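Local coordinates for transcriptional regulator, TetR family (Myxococcus xanthus DK 1622, PDB 5K7H), which probably acts as a DNA-binding transcriptional repressor of the TetR family, and is captured here with isovaleryl-coenzyme A bound, at residues A[95-100]-A[164-169]; A[99-104]-A[171-176]. All coordinates share one frame; numbering follows the deposited sequence. Where two conformers were deposited one is given.

How the interactions relate
Interactions 1 and 2 are consecutive contacts along helix 89-104, their centres about 8 Å apart. In interaction 1 the helix meets helix 159-171; in interaction 2 its last turns meet residues 171-176, at and just beyond that helix's end. Residues 99-100 belong to both, and Asn100 touches Phe166 in the first and Leu171 in the second. Segments 164-169 and 171-176 also reach isovaleryl-coenzyme A. Phe164 and Leu167 touch one ligand molecule, Trp172, Lys175 and Trp176 the other, and the side chain of Leu171 comes within about 4 Å of the first. Both ligands bridge the two subunits. On the outer side of helix 89-104, His99 NE2 binds a nickel ion at 1.9 Å.

Interaction 1: residues A[95-100]-A[164-169]; sequences ACMRHN and FSFLGM. With NI (nickel (II) ion), chain C; IVC (Isovaleryl-coenzyme A), chain I.
Phe166 drives its ring into the side of helix 95-100, where Met97 lies over one face and Cys96 and Asn100 meet its edge. The closest approach is that of Phe166 CZ, 3.4 Å from Met97 CA, which stands off the ring plane, while the carbonyl carbon of Cys96 lies at the edge and in the plane. A CH-pi contact covers one face, with Met97 CE 4.0 Å from the Phe166 ring centroid; the turn at chi3 (-76°) folds the methyl back over the ring after two extended torsions. Met97 SD makes an oblique Met-aromatic contact, and Cys96 SG a more tilted sulfur-aromatic one. Among polar groups, Asn100 ND2 stands at the ring edge, 4.1 Å from Phe166 CE1, but its hydrogen bond goes to Tyr137 OH. No hydrogen bond crosses the contact, and the axes of the two segments approach to 11.1 Å at an angle of 26°, a separation bridged mainly by Phe166 and Met97 together. Tyr137 and Leu141 of helix 124-150 flank Phe166, helix 185-196 covers Met97 through Met192, Val193 and Leu196, and helix 60-83 backs Cys96, placing the contact deep in the all-helical ligand-binding domain.

Interaction 2: residues A[99-104]-A[171-176]; sequences HNILLV and LWIYKW. With NI (nickel (II) ion), chain C; IVC (Isovaleryl-coenzyme A), chain G.
Val104 presses a methyl against main chain: its CG1 lies 3.9 Å from the backbone N of Tyr174, in a turn that holds itself by bonds from Lys175 N to Trp172 O and from Trp176 N to Ile173 O. With its CG1 opposite the backbone N (chi1 165°), Val104 directs that methyl also to Tyr174 CB and Ile173 CG2, while CG2 meets Leu171 CD2 at 4.1 Å. One turn earlier, Ile101 and Ile173 cross at about a right angle, Ile173 CD1 resting 3.7 Å from Ile101 CG1. No hydrogen bond crosses between the segments; the seam is mostly aliphatic and largely buried. Polar groups point elsewhere: Tyr174 OH pairs with His117 NE2 and with Lys175 NZ, 3.0 Å away.

The other side of 171-176 serves the ligand. Trp172 NE1 donates to the pantetheine carbonyl O16 of isovaleryl-coenzyme A (3.0 Å, N-H...O angle 150°), with O16 in the plane of the indole, and Lys175 CD lies over one face of that indole, offset toward its rim. Were Trp172 an alanine, O16 would probably lose this donor and the Lys175 chain the flat surface it rests on. Lys175 CB and Trp176 CB both touch the neighbouring pantetheine carbons, CB of Trp176 being 3.6 Å from C17 of the ligand. The Trp176 ring stacks with Phe164 of the second subunit, and Lys135 NZ of that subunit also hydrogen-bonds this ligand. A helical C-terminal ligand-binding and dimerisation domain is characteristic of TetR-family regulators; here residues 171-176 join the interior of one subunit to an isovaleryl-coenzyme A site lined by both.

Interaction 1: residues A[95-100]-A[164-169]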
loop_
_atom_site.group_PDB
_atom_site.type_symbol
_atom_site.label_atom_id
_atom_site.label_comp_id
_atom_site.label_asym_id
_atom_site.label_seq_id
_atom_site.Cartn_x
_atom_site.Cartn_y
_atom_site.Cartn_z
ATOM N N ALA A 95 2.067 3.033 -21.009
ATOM C CA ALA A 95 2.667 4.348 -20.809
ATOM C C ALA A 95 2.289 4.921 -19.449
ATOM O O ALA A 95 3.138 5.480 -18.744
ATOM C CB ALA A 95 2.237 5.296 -21.927
ATOM N N CYS A 96 1.021 4.784 -19.059
ATOM C CA CYS A 96 0.585 5.319 -17.773
ATOM C C CYS A 96 1.344 4.667 -16.626
ATOM O O CYS A 96 1.710 5.335 -15.652
ATOM C CB CYS A 96 -0.921 5.115 -17.604
ATOM S SG CYS A 96 -1.653 6.104 -16.283
ATOM N N MET A 97 1.594 3.361 -16.723
ATOM C CA MET A 97 2.344 2.667 -15.682
ATOM C C MET A 97 3.779 3.182 -15.605
ATOM O O MET A 97 4.294 3.448 -14.515
ATOM C CB MET A 97 2.318 1.161 -15.940
ATOM C CG MET A 97 3.212 0.347 -15.017
ATOM S SD MET A 97 2.803 -1.413 -15.046
ATOM C CE MET A 97 1.313 -1.424 -14.055
ATOM N N ARG A 98 4.432 3.331 -16.759
ATOM C CA ARG A 98 5.808 3.835 -16.770
ATOM C C ARG A 98 5.888 5.216 -16.146
ATOM O O ARG A 98 6.712 5.464 -15.252
ATOM C CB ARG A 98 6.341 3.866 -18.202
ATOM C CG ARG A 98 6.663 2.502 -18.774
ATOM C CD ARG A 98 7.195 2.606 -20.191
ATOM N NE ARG A 98 7.550 1.295 -20.729
ATOM C CZ ARG A 98 8.707 0.681 -20.510
ATOM N NH1 ARG A 98 9.641 1.252 -19.758
ATOM N NH2 ARG A 98 8.933 -0.510 -21.044
ATOM N N HIS A 99 5.043 6.146 -16.598
ATOM C CA HIS A 99 5.072 7.498 -16.057
ATOM C C HIS A 99 4.761 7.501 -14.566
ATOM O O HIS A 99 5.361 8.264 -13.800
ATOM C CB HIS A 99 4.085 8.389 -16.810
ATOM C CG HIS A 99 4.501 8.700 -18.214
ATOM N ND1 HIS A 99 4.669 9.989 -18.670
ATOM C CD2 HIS A 99 4.782 7.890 -19.262
ATOM C CE1 HIS A 99 5.035 9.961 -19.939
ATOM N NE2 HIS A 99 5.110 8.700 -20.322
ATOM N N ASN A 100 3.827 6.652 -14.133
ATOM C CA ASN A 100 3.443 6.636 -12.724
ATOM C C ASN A 100 4.547 6.040 -11.858
ATOM O O ASN A 100 4.783 6.505 -10.737
ATOM C CB ASN A 100 2.138 5.858 -12.551
ATOM C CG ASN A 100 1.445 6.164 -11.236
ATOM O OD1 ASN A 100 2.072 6.611 -10.275
ATOM N ND2 ASN A 100 0.142 5.917 -11.187
ATOM N N PHE A 164 -7.192 -1.485 -9.672
ATOM C CA PHE A 164 -6.591 -1.534 -8.345
ATOM C C PHE A 164 -5.424 -2.507 -8.261
ATOM O O PHE A 164 -4.642 -2.428 -7.309
ATOM C CB PHE A 164 -7.650 -1.888 -7.300
ATOM C CG PHE A 164 -8.597 -0.759 -7.002
ATOM C CD1 PHE A 164 -8.118 0.455 -6.534
ATOM C CD2 PHE A 164 -9.962 -0.907 -7.187
ATOM C CE1 PHE A 164 -8.980 1.500 -6.260
ATOM C CE2 PHE A 164 -10.831 0.135 -6.912
ATOM C CZ PHE A 164 -10.338 1.340 -6.449
ATOM N N SER A 165 -5.289 -3.419 -9.224
ATOM C CA SER A 165 -4.049 -4.174 -9.349
ATOM C C SER A 165 -2.942 -3.287 -9.903
ATOM O O SER A 165 -1.820 -3.272 -9.383
ATOM C CB SER A 165 -4.265 -5.393 -10.245
ATOM O OG SER A 165 -5.258 -6.245 -9.703
ATOM N N PHE A 166 -3.247 -2.548 -10.970
ATOM C CA PHE A 166 -2.356 -1.502 -11.463
ATOM C C PHE A 166 -1.864 -0.624 -10.318
ATOM O O PHE A 166 -0.656 -0.475 -10.105
ATOM C CB PHE A 166 -3.104 -0.676 -12.516
ATOM C CG PHE A 166 -2.287 0.408 -13.171
ATOM C CD1 PHE A 166 -1.942 1.559 -12.480
ATOM C CD2 PHE A 166 -1.909 0.296 -14.500
ATOM C CE1 PHE A 166 -1.209 2.558 -13.091
ATOM C CE2 PHE A 166 -1.180 1.293 -15.115
ATOM C CZ PHE A 166 -0.830 2.426 -14.412
ATOM N N LEU A 167 -2.796 -0.042 -9.559
ATOM C CA LEU A 167 -2.419 0.911 -8.518
ATOM C C LEU A 167 -1.665 0.231 -7.383
ATOM O O LEU A 167 -0.730 0.811 -6.820
ATOM C CB LEU A 167 -3.666 1.622 -7.990
ATOM C CG LEU A 167 -4.314 2.601 -8.972
ATOM C CD1 LEU A 167 -5.702 3.016 -8.504
ATOM C CD2 LEU A 167 -3.433 3.826 -9.163
ATOM N N GLY A 168 -2.058 -0.994 -7.025
ATOM C CA GLY A 168 -1.347 -1.705 -5.975
ATOM C C GLY A 168 0.108 -1.952 -6.330
ATOM O O GLY A 168 1.011 -1.670 -5.539
ATOM N N MET A 169 0.353 -2.482 -7.530
ATOM C CA MET A 169 1.719 -2.679 -8.001
ATOM C C MET A 169 2.518 -1.386 -7.916
ATOM O O MET A 169 3.574 -1.323 -7.278
ATOM C CB MET A 169 1.714 -3.174 -9.447
ATOM C CG MET A 169 1.218 -4.574 -9.667
ATOM S SD MET A 169 1.510 -5.017 -11.388
ATOM C CE MET A 169 0.690 -6.599 -11.475
HETATM NI NI NI C . 5.698 8.291 -22.097
HETATM O O9 IVC I . -17.107 4.944 -6.844
HETATM P P1 IVC I . -17.169 3.512 -6.351
HETATM O O5 IVC I . -17.743 2.628 -7.454
HETATM O O6 IVC I . -18.063 3.445 -5.144
HETATM O O2 IVC I . -15.665 2.978 -5.940
HETATM C C1 IVC I . -15.574 1.923 -4.981
HETATM C C2 IVC I . -15.838 0.479 -5.764
HETATM O O3 IVC I . -16.021 0.717 -7.170
HETATM C C4 IVC I . -14.780 -0.290 -5.595
HETATM N N1 IVC I . -15.144 -1.395 -4.745
HETATM C C7 IVC I . -15.141 -1.452 -3.431
HETATM N N2 IVC I . -15.551 -2.652 -3.038
HETATM C C8 IVC I . -15.832 -3.378 -4.144
HETATM C C6 IVC I . -15.578 -2.585 -5.222
HETATM N N3 IVC I . -15.773 -3.054 -6.481
HETATM C C15 IVC I . -16.206 -4.280 -6.666
HETATM N N4 IVC I . -16.460 -5.088 -5.642
HETATM C C12 IVC I . -16.297 -4.690 -4.391
HETATM N N5 IVC I . -16.597 -5.603 -3.284
HETATM O O1 IVC I . -13.645 0.602 -4.976
HETATM C C3 IVC I . -14.367 1.894 -4.435
HETATM C C5 IVC I . -14.422 1.792 -2.882
HETATM O O4 IVC I . -13.553 2.783 -2.339
HETATM P P2 IVC I . -14.170 3.689 -1.131
HETATM O O12 IVC I . -15.287 2.926 -0.478
HETATM O O10 IVC I . -13.101 3.994 -0.106
HETATM O O7 IVC I . -14.750 5.094 -1.758
HETATM P P3 IVC I . -14.000 6.534 -1.508
HETATM O O14 IVC I . -15.008 7.662 -1.589
HETATM O O13 IVC I . -13.376 6.518 -0.130
HETATM O O8 IVC I . -12.825 6.747 -2.658
HETATM C C11 IVC I . -11.507 6.979 -2.241
HETATM C C9 IVC I . -10.579 6.753 -3.465
HETATM C C13 IVC I . -11.048 7.674 -4.618
HETATM C C14 IVC I . -9.147 7.138 -3.092
HETATM C C10 IVC I . -10.691 5.282 -3.933
HETATM O O11 IVC I . -10.241 5.170 -5.225
HETATM C C16 IVC I . -9.834 4.371 -3.033
HETATM O O15 IVC I . -10.047 4.302 -1.866
HETATM N N6 IVC I . -8.732 3.582 -3.640
HETATM C C17 IVC I . -7.888 2.716 -2.798
HETATM C C18 IVC I . -6.609 3.517 -2.443
HETATM C C19 IVC I . -5.930 4.037 -3.669
HETATM O O16 IVC I . -5.865 3.373 -4.638
HETATM N N7 IVC I . -5.338 5.385 -3.676
HETATM C C20 IVC I . -4.655 5.880 -4.907
HETATM C C21 IVC I . -5.679 6.458 -5.948
HETATM S S1 IVC I . -4.732 7.326 -7.247
HETATM C C22 IVC I . -3.841 8.702 -6.476
HETATM O O17 IVC I . -3.927 8.880 -5.318
HETATM C C23 IVC I . -2.957 9.652 -7.338
HETATM C C24 IVC I . -1.452 9.291 -7.345
HETATM C C25 IVC I . -0.936 8.582 -6.059
HETATM C C26 IVC I . -0.631 10.549 -7.575
#

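Interaction 2: residues A[99-104]-A[171-176]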
loop_
_atom_site.group_PDB
_atom_site.type_symbol
_atom_site.label_atom_id
_atom_site.label_comp_id
_atom_site.label_asym_id
_atom_site.label_seq_id
_atom_site.Cartn_x
_atom_site.Cartn_y
_atom_site.Cartn_z
ATOM N N HIS A 99 5.043 6.146 -16.598
ATOM C CA HIS A 99 5.072 7.498 -16.057
ATOM C C HIS A 99 4.761 7.501 -14.566
ATOM O O HIS A 99 5.361 8.264 -13.800
ATOM C CB HIS A 99 4.085 8.389 -16.810
ATOM C CG HIS A 99 4.501 8.700 -18.214
ATOM N ND1 HIS A 99 4.669 9.989 -18.670
ATOM C CD2 HIS A 99 4.782 7.890 -19.262
ATOM C CE1 HIS A 99 5.035 9.961 -19.939
ATOM N NE2 HIS A 99 5.110 8.700 -20.322
ATOM N N ASN A 100 3.827 6.652 -14.133
ATOM C CA ASN A 100 3.443 6.636 -12.724
ATOM C C ASN A 100 4.547 6.040 -11.858
ATOM O O ASN A 100 4.783 6.505 -10.737
ATOM C CB ASN A 100 2.138 5.858 -12.551
ATOM C CG ASN A 100 1.445 6.164 -11.236
ATOM O OD1 ASN A 100 2.072 6.611 -10.275
ATOM N ND2 ASN A 100 0.142 5.917 -11.187
ATOM N N ILE A 101 5.238 5.011 -12.356
ATOM C CA ILE A 101 6.357 4.440 -11.609
ATOM C C ILE A 101 7.478 5.465 -11.469
ATOM O O ILE A 101 8.055 5.630 -10.386
ATOM C CB ILE A 101 6.848 3.148 -12.290
ATOM C CG1 ILE A 101 5.809 2.039 -12.108
ATOM C CG2 ILE A 101 8.206 2.709 -11.723
ATOM C CD1 ILE A 101 6.130 0.745 -12.838
ATOM N N LEU A 102 7.804 6.166 -12.556
ATOM C CA LEU A 102 8.890 7.139 -12.508
ATOM C C LEU A 102 8.567 8.282 -11.556
ATOM O O LEU A 102 9.460 8.810 -10.883
ATOM C CB LEU A 102 9.183 7.667 -13.912
ATOM C CG LEU A 102 10.295 6.922 -14.661
ATOM C CD1 LEU A 102 10.056 5.419 -14.665
ATOM C CD2 LEU A 102 10.422 7.440 -16.086
ATOM N N LEU A 103 7.296 8.683 -11.482
ATOM C CA LEU A 103 6.906 9.697 -10.507
ATOM C C LEU A 103 7.119 9.195 -9.083
ATOM O O LEU A 103 7.543 9.956 -8.205
ATOM C CB LEU A 103 5.446 10.098 -10.717
ATOM C CG LEU A 103 4.927 11.197 -9.787
ATOM C CD1 LEU A 103 5.505 12.548 -10.187
ATOM C CD2 LEU A 103 3.408 11.235 -9.778
ATOM N N VAL A 104 6.830 7.916 -8.836
ATOM C CA VAL A 104 6.925 7.372 -7.485
ATOM C C VAL A 104 8.377 7.248 -7.042
ATOM O O VAL A 104 8.679 7.379 -5.850
ATOM C CB VAL A 104 6.198 6.013 -7.412
ATOM C CG1 VAL A 104 6.574 5.250 -6.140
ATOM C CG2 VAL A 104 4.698 6.218 -7.466
ATOM N N LEU A 171 2.006 1.821 -6.660
ATOM C CA LEU A 171 2.161 2.635 -5.464
ATOM C C LEU A 171 2.862 1.887 -4.338
ATOM O O LEU A 171 3.457 2.526 -3.469
ATOM C CB LEU A 171 0.795 3.146 -5.001
ATOM C CG LEU A 171 0.067 4.033 -6.021
ATOM C CD1 LEU A 171 -1.290 4.455 -5.492
ATOM C CD2 LEU A 171 0.894 5.262 -6.395
ATOM N N TRP A 172 2.824 0.553 -4.336
ATOM C CA TRP A 172 3.588 -0.201 -3.347
ATOM C C TRP A 172 5.087 0.034 -3.489
ATOM O O TRP A 172 5.840 -0.250 -2.551
ATOM C CB TRP A 172 3.282 -1.696 -3.476
ATOM C CG TRP A 172 3.607 -2.499 -2.251
ATOM C CD1 TRP A 172 4.681 -3.322 -2.064
ATOM C CD2 TRP A 172 2.844 -2.554 -1.040
ATOM N NE1 TRP A 172 4.633 -3.885 -0.811
ATOM C CE2 TRP A 172 3.515 -3.431 -0.162
ATOM C CE3 TRP A 172 1.660 -1.946 -0.612
ATOM C CZ2 TRP A 172 3.041 -3.714 1.116
ATOM C CZ3 TRP A 172 1.190 -2.228 0.657
ATOM C CH2 TRP A 172 1.879 -3.105 1.508
ATOM N N ILE A 173 5.530 0.561 -4.634
ATOM C CA ILE A 173 6.957 0.682 -4.918
ATOM C C ILE A 173 7.655 1.529 -3.861
ATOM O O ILE A 173 8.790 1.236 -3.467
ATOM C CB ILE A 173 7.163 1.248 -6.338
ATOM C CG1 ILE A 173 6.900 0.152 -7.375
ATOM C CG2 ILE A 173 8.574 1.818 -6.512
ATOM C CD1 ILE A 173 6.873 0.639 -8.813
ATOM N N TYR A 174 6.997 2.588 -3.382
ATOM C CA TYR A 174 7.665 3.485 -2.445
ATOM C C TYR A 174 7.998 2.805 -1.124
ATOM O O TYR A 174 8.770 3.363 -0.338
ATOM C CB TYR A 174 6.812 4.737 -2.191
ATOM C CG TYR A 174 5.708 4.578 -1.164
ATOM C CD1 TYR A 174 5.970 4.686 0.199
ATOM C CD2 TYR A 174 4.399 4.355 -1.559
ATOM C CE1 TYR A 174 4.960 4.548 1.137
ATOM C CE2 TYR A 174 3.383 4.216 -0.631
ATOM C CZ TYR A 174 3.668 4.316 0.715
ATOM O OH TYR A 174 2.656 4.179 1.637
ATOM N N LYS A 175 7.447 1.618 -0.861
ATOM C CA LYS A 175 7.711 0.929 0.395
ATOM C C LYS A 175 8.995 0.109 0.373
ATOM O O LYS A 175 9.516 -0.214 1.446
ATOM C CB LYS A 175 6.542 0.007 0.750
ATOM C CG LYS A 175 5.248 0.728 1.089
ATOM C CD LYS A 175 4.212 -0.249 1.628
ATOM C CE LYS A 175 2.901 0.440 1.969
ATOM N NZ LYS A 175 3.069 1.493 3.005
ATOM N N TRP A 176 9.519 -0.239 -0.804
ATOM C CA TRP A 176 10.691 -1.106 -0.864
ATOM C C TRP A 176 11.802 -0.560 -1.755
ATOM O O TRP A 176 12.979 -0.858 -1.528
ATOM C CB TRP A 176 10.293 -2.507 -1.344
ATOM C CG TRP A 176 9.584 -2.552 -2.672
ATOM C CD1 TRP A 176 8.240 -2.452 -2.889
ATOM C CD2 TRP A 176 10.184 -2.733 -3.962
ATOM N NE1 TRP A 176 7.967 -2.556 -4.231
ATOM C CE2 TRP A 176 9.143 -2.728 -4.911
ATOM C CE3 TRP A 176 11.499 -2.899 -4.406
ATOM C CZ2 TRP A 176 9.376 -2.877 -6.277
ATOM C CZ3 TRP A 176 11.729 -3.047 -5.764
ATOM C CH2 TRP A 176 10.672 -3.036 -6.682
HETATM NI NI NI C . 5.698 8.291 -22.097
HETATM O O9 IVC G . 15.306 -9.910 -0.488
HETATM P P1 IVC G . 16.018 -8.571 -0.556
HETATM O O5 IVC G . 17.209 -8.673 -1.506
HETATM O O6 IVC G . 16.510 -8.187 0.816
HETATM O O2 IVC G . 14.969 -7.433 -1.117
HETATM C C1 IVC G . 14.980 -6.120 -0.555
HETATM C C2 IVC G . 15.832 -5.104 -1.550
HETATM O O3 IVC G . 17.012 -5.751 -2.049
HETATM C C4 IVC G . 14.981 -4.885 -2.531
HETATM N N1 IVC G . 15.285 -3.695 -3.274
HETATM C C7 IVC G . 15.227 -2.450 -2.853
HETATM N N2 IVC G . 15.579 -1.637 -3.841
HETATM C C8 IVC G . 15.863 -2.395 -4.929
HETATM C C6 IVC G . 15.677 -3.697 -4.572
HETATM N N3 IVC G . 15.891 -4.695 -5.469
HETATM C C15 IVC G . 16.279 -4.405 -6.691
HETATM N N4 IVC G . 16.471 -3.149 -7.083
HETATM C C12 IVC G . 16.283 -2.135 -6.254
HETATM N N5 IVC G . 16.503 -0.759 -6.710
HETATM O O1 IVC G . 13.607 -4.721 -1.799
HETATM C C3 IVC G . 13.749 -5.649 -0.531
HETATM C C5 IVC G . 13.507 -4.807 0.747
HETATM O O4 IVC G . 14.470 -3.754 0.771
HETATM P P2 IVC G . 14.884 -3.155 2.235
HETATM O O12 IVC G . 16.377 -3.195 2.397
HETATM O O10 IVC G . 14.393 -1.729 2.358
HETATM O O7 IVC G . 14.180 -4.092 3.390
HETATM P P3 IVC G . 13.735 -3.536 4.868
HETATM O O14 IVC G . 14.723 -4.067 5.886
HETATM O O13 IVC G . 13.756 -2.023 4.869
HETATM O O8 IVC G . 12.209 -4.085 5.225
HETATM C C11 IVC G . 12.073 -5.461 5.457
HETATM C C9 IVC G . 10.834 -6.017 4.704
HETATM C C13 IVC G . 10.905 -7.562 4.803
HETATM C C14 IVC G . 9.566 -5.537 5.408
HETATM C C10 IVC G . 10.893 -5.623 3.205
HETATM O O11 IVC G . 10.454 -6.681 2.448
HETATM C C16 IVC G . 10.010 -4.404 2.859
HETATM O O15 IVC G . 10.151 -3.369 3.427
HETATM N N6 IVC G . 8.982 -4.536 1.788
HETATM C C17 IVC G . 8.107 -3.407 1.405
HETATM C C18 IVC G . 6.793 -3.449 2.227
HETATM C C19 IVC G . 6.152 -4.795 2.178
HETATM O O16 IVC G . 6.215 -5.451 1.205
HETATM N N7 IVC G . 5.432 -5.311 3.350
HETATM C C20 IVC G . 4.806 -6.662 3.278
HETATM C C21 IVC G . 5.905 -7.763 3.495
HETATM S S1 IVC G . 5.069 -9.366 3.744
HETATM C C22 IVC G . 4.131 -9.242 5.284
HETATM O O17 IVC G . 4.215 -8.277 5.945
HETATM C C23 IVC G . 3.224 -10.422 5.730
HETATM C C24 IVC G . 1.724 -10.176 5.472
HETATM C C25 IVC G . 1.226 -8.799 5.995
HETATM C C26 IVC G . 0.925 -11.302 6.108
#